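Local coordinates for cytochrome P450 (Rhodococcus erythropolis, PDB 3WEC), which hydroxylates the quinoline nitrogen of an aurachin biosynthetic intermediate as a heme-dependent monooxygenase, a step that gives these alkaloids their antibiotic activity, at residues 291-296 / 340-345. Residues are numbered along the deposited sequence; the frame is centred on the assembly and turned at random.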
# COMPACT_ATOMS: atom_id res chain seq x y z
N ALA A 291 13.73 -3.88 -2.62
CA ALA A 291 13.84 -2.63 -1.84
C ALA A 291 14.04 -1.39 -2.73
O ALA A 291 13.54 -0.31 -2.42
CB ALA A 291 14.98 -2.76 -0.84
N GLU A 292 14.79 -1.57 -3.82
CA GLU A 292 15.09 -0.50 -4.78
C GLU A 292 13.90 -0.13 -5.67
O GLU A 292 13.61 1.06 -5.84
CB GLU A 292 16.31 -0.87 -5.64
CG GLU A 292 16.67 0.21 -6.68
CD GLU A 292 17.23 1.52 -6.09
OE1 GLU A 292 17.16 1.78 -4.87
OE2 GLU A 292 17.77 2.32 -6.88
N VAL A 293 13.24 -1.12 -6.26
CA VAL A 293 11.96 -0.88 -6.93
C VAL A 293 11.07 -0.06 -5.99
O VAL A 293 10.59 1.04 -6.34
CB VAL A 293 11.31 -2.24 -7.36
CG1 VAL A 293 9.92 -2.08 -7.92
CG2 VAL A 293 12.20 -2.96 -8.37
N LEU A 294 10.91 -0.55 -4.77
CA LEU A 294 9.96 0.04 -3.82
C LEU A 294 10.36 1.48 -3.49
O LEU A 294 9.48 2.34 -3.29
CB LEU A 294 9.84 -0.79 -2.54
CG LEU A 294 8.97 -2.05 -2.51
CD1 LEU A 294 9.34 -2.92 -1.33
CD2 LEU A 294 7.48 -1.81 -2.46
N ARG A 295 11.68 1.72 -3.48
CA ARG A 295 12.24 3.06 -3.30
C ARG A 295 12.00 3.97 -4.53
O ARG A 295 11.50 5.09 -4.38
CB ARG A 295 13.74 3.04 -2.96
CG ARG A 295 14.25 4.41 -2.56
CD ARG A 295 15.77 4.55 -2.64
NE ARG A 295 16.37 4.36 -3.96
CZ ARG A 295 16.45 5.29 -4.93
NH1 ARG A 295 15.92 6.50 -4.78
NH2 ARG A 295 17.08 5.00 -6.06
N PHE A 296 12.40 3.48 -5.70
CA PHE A 296 12.30 4.20 -6.99
C PHE A 296 10.86 4.39 -7.44
O PHE A 296 10.51 5.41 -8.01
CB PHE A 296 13.08 3.43 -8.08
CG PHE A 296 13.34 4.22 -9.33
CD1 PHE A 296 14.31 5.21 -9.37
CD2 PHE A 296 12.64 3.94 -10.51
CE1 PHE A 296 14.56 5.93 -10.55
CE2 PHE A 296 12.88 4.66 -11.68
CZ PHE A 296 13.86 5.65 -11.71
N ASP A 340 18.04 9.53 -8.08
CA ASP A 340 17.22 9.50 -9.29
C ASP A 340 17.65 8.37 -10.23
O ASP A 340 17.00 8.13 -11.27
CB ASP A 340 17.16 10.87 -10.00
CG ASP A 340 16.15 11.84 -9.35
OD1 ASP A 340 16.48 13.02 -9.17
OD2 ASP A 340 15.02 11.46 -9.00
N THR A 341 18.71 7.65 -9.86
CA THR A 341 19.18 6.47 -10.62
C THR A 341 18.63 5.21 -10.00
O THR A 341 18.74 4.98 -8.77
CB THR A 341 20.73 6.38 -10.72
OG1 THR A 341 21.24 7.54 -11.40
CG2 THR A 341 21.16 5.12 -11.50
N PHE A 342 18.00 4.40 -10.84
CA PHE A 342 17.53 3.12 -10.41
C PHE A 342 18.72 2.19 -10.48
O PHE A 342 19.25 1.92 -11.57
CB PHE A 342 16.33 2.63 -11.25
CG PHE A 342 15.87 1.21 -10.91
CD1 PHE A 342 16.15 0.15 -11.76
CD2 PHE A 342 15.14 0.95 -9.75
CE1 PHE A 342 15.73 -1.13 -11.45
CE2 PHE A 342 14.69 -0.32 -9.46
CZ PHE A 342 15.00 -1.37 -10.30
N SER A 343 19.17 1.73 -9.31
CA SER A 343 20.29 0.80 -9.23
C SER A 343 19.98 -0.34 -8.26
O SER A 343 19.74 -0.10 -7.09
CB SER A 343 21.59 1.51 -8.84
OG SER A 343 22.62 0.57 -8.58
N VAL A 344 19.98 -1.56 -8.78
CA VAL A 344 19.66 -2.75 -8.00
C VAL A 344 20.91 -3.22 -7.25
O VAL A 344 20.87 -4.22 -6.51
CB VAL A 344 19.17 -3.88 -8.93
CG1 VAL A 344 19.07 -5.19 -8.19
CG2 VAL A 344 17.83 -3.54 -9.55
N THR A 345 22.02 -2.53 -7.44
CA THR A 345 23.22 -2.94 -6.72
C THR A 345 23.55 -2.07 -5.50
O THR A 345 24.53 -2.32 -4.82
CB THR A 345 24.43 -3.12 -7.64
OG1 THR A 345 24.59 -1.95 -8.44
CG2 THR A 345 24.22 -4.32 -8.55
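Glu292 OE2 accepts a hydrogen bond from Ser343 N at 2.9 Å. The bond is nearly straight (171°) and arrives on the anti side of the carboxylate, 24° out of its plane. Arg295 NH2 reaches Glu292 OE2 from the opposite face of that plane, also at 2.9 Å. Arg295 NE binds Glu292 OE1 at 2.8 Å, completing a side-on, two-nitrogen salt bridge. Arg346 adds a further salt bridge to OE2, and Arg346 NH1 hydrogen-bonds Thr341 O. Three residues thus fix the carboxylate. This is consistent with the Glu-Arg-Arg triad of P450s, whose Glu-x-x-Arg motif lies on the K helix (helix 286-296) and is joined here to the meander loop.

Beside this polar group, Phe342 CB sits 3.6 Å above the centroid of the Phe296 ring, a CH-pi contact over its centre. Phe342 CG is anti to the backbone N (chi1 175°), and its side chain crosses that of Phe296 at about a right angle. Phe342 CD2 lies 3.6 Å from Phe296 CB, and Phe342 CZ is 3.8 Å from Val293 CG2.

Helix 240-271 covers this apolar side: Phe269 meets the Phe342 ring edge-to-face, and Met265 touches Val293. Helix 273-281 backs the loop through Gln275 and Val279, while Arg333, ending helix 328-333, forms a salt bridge with Asp340.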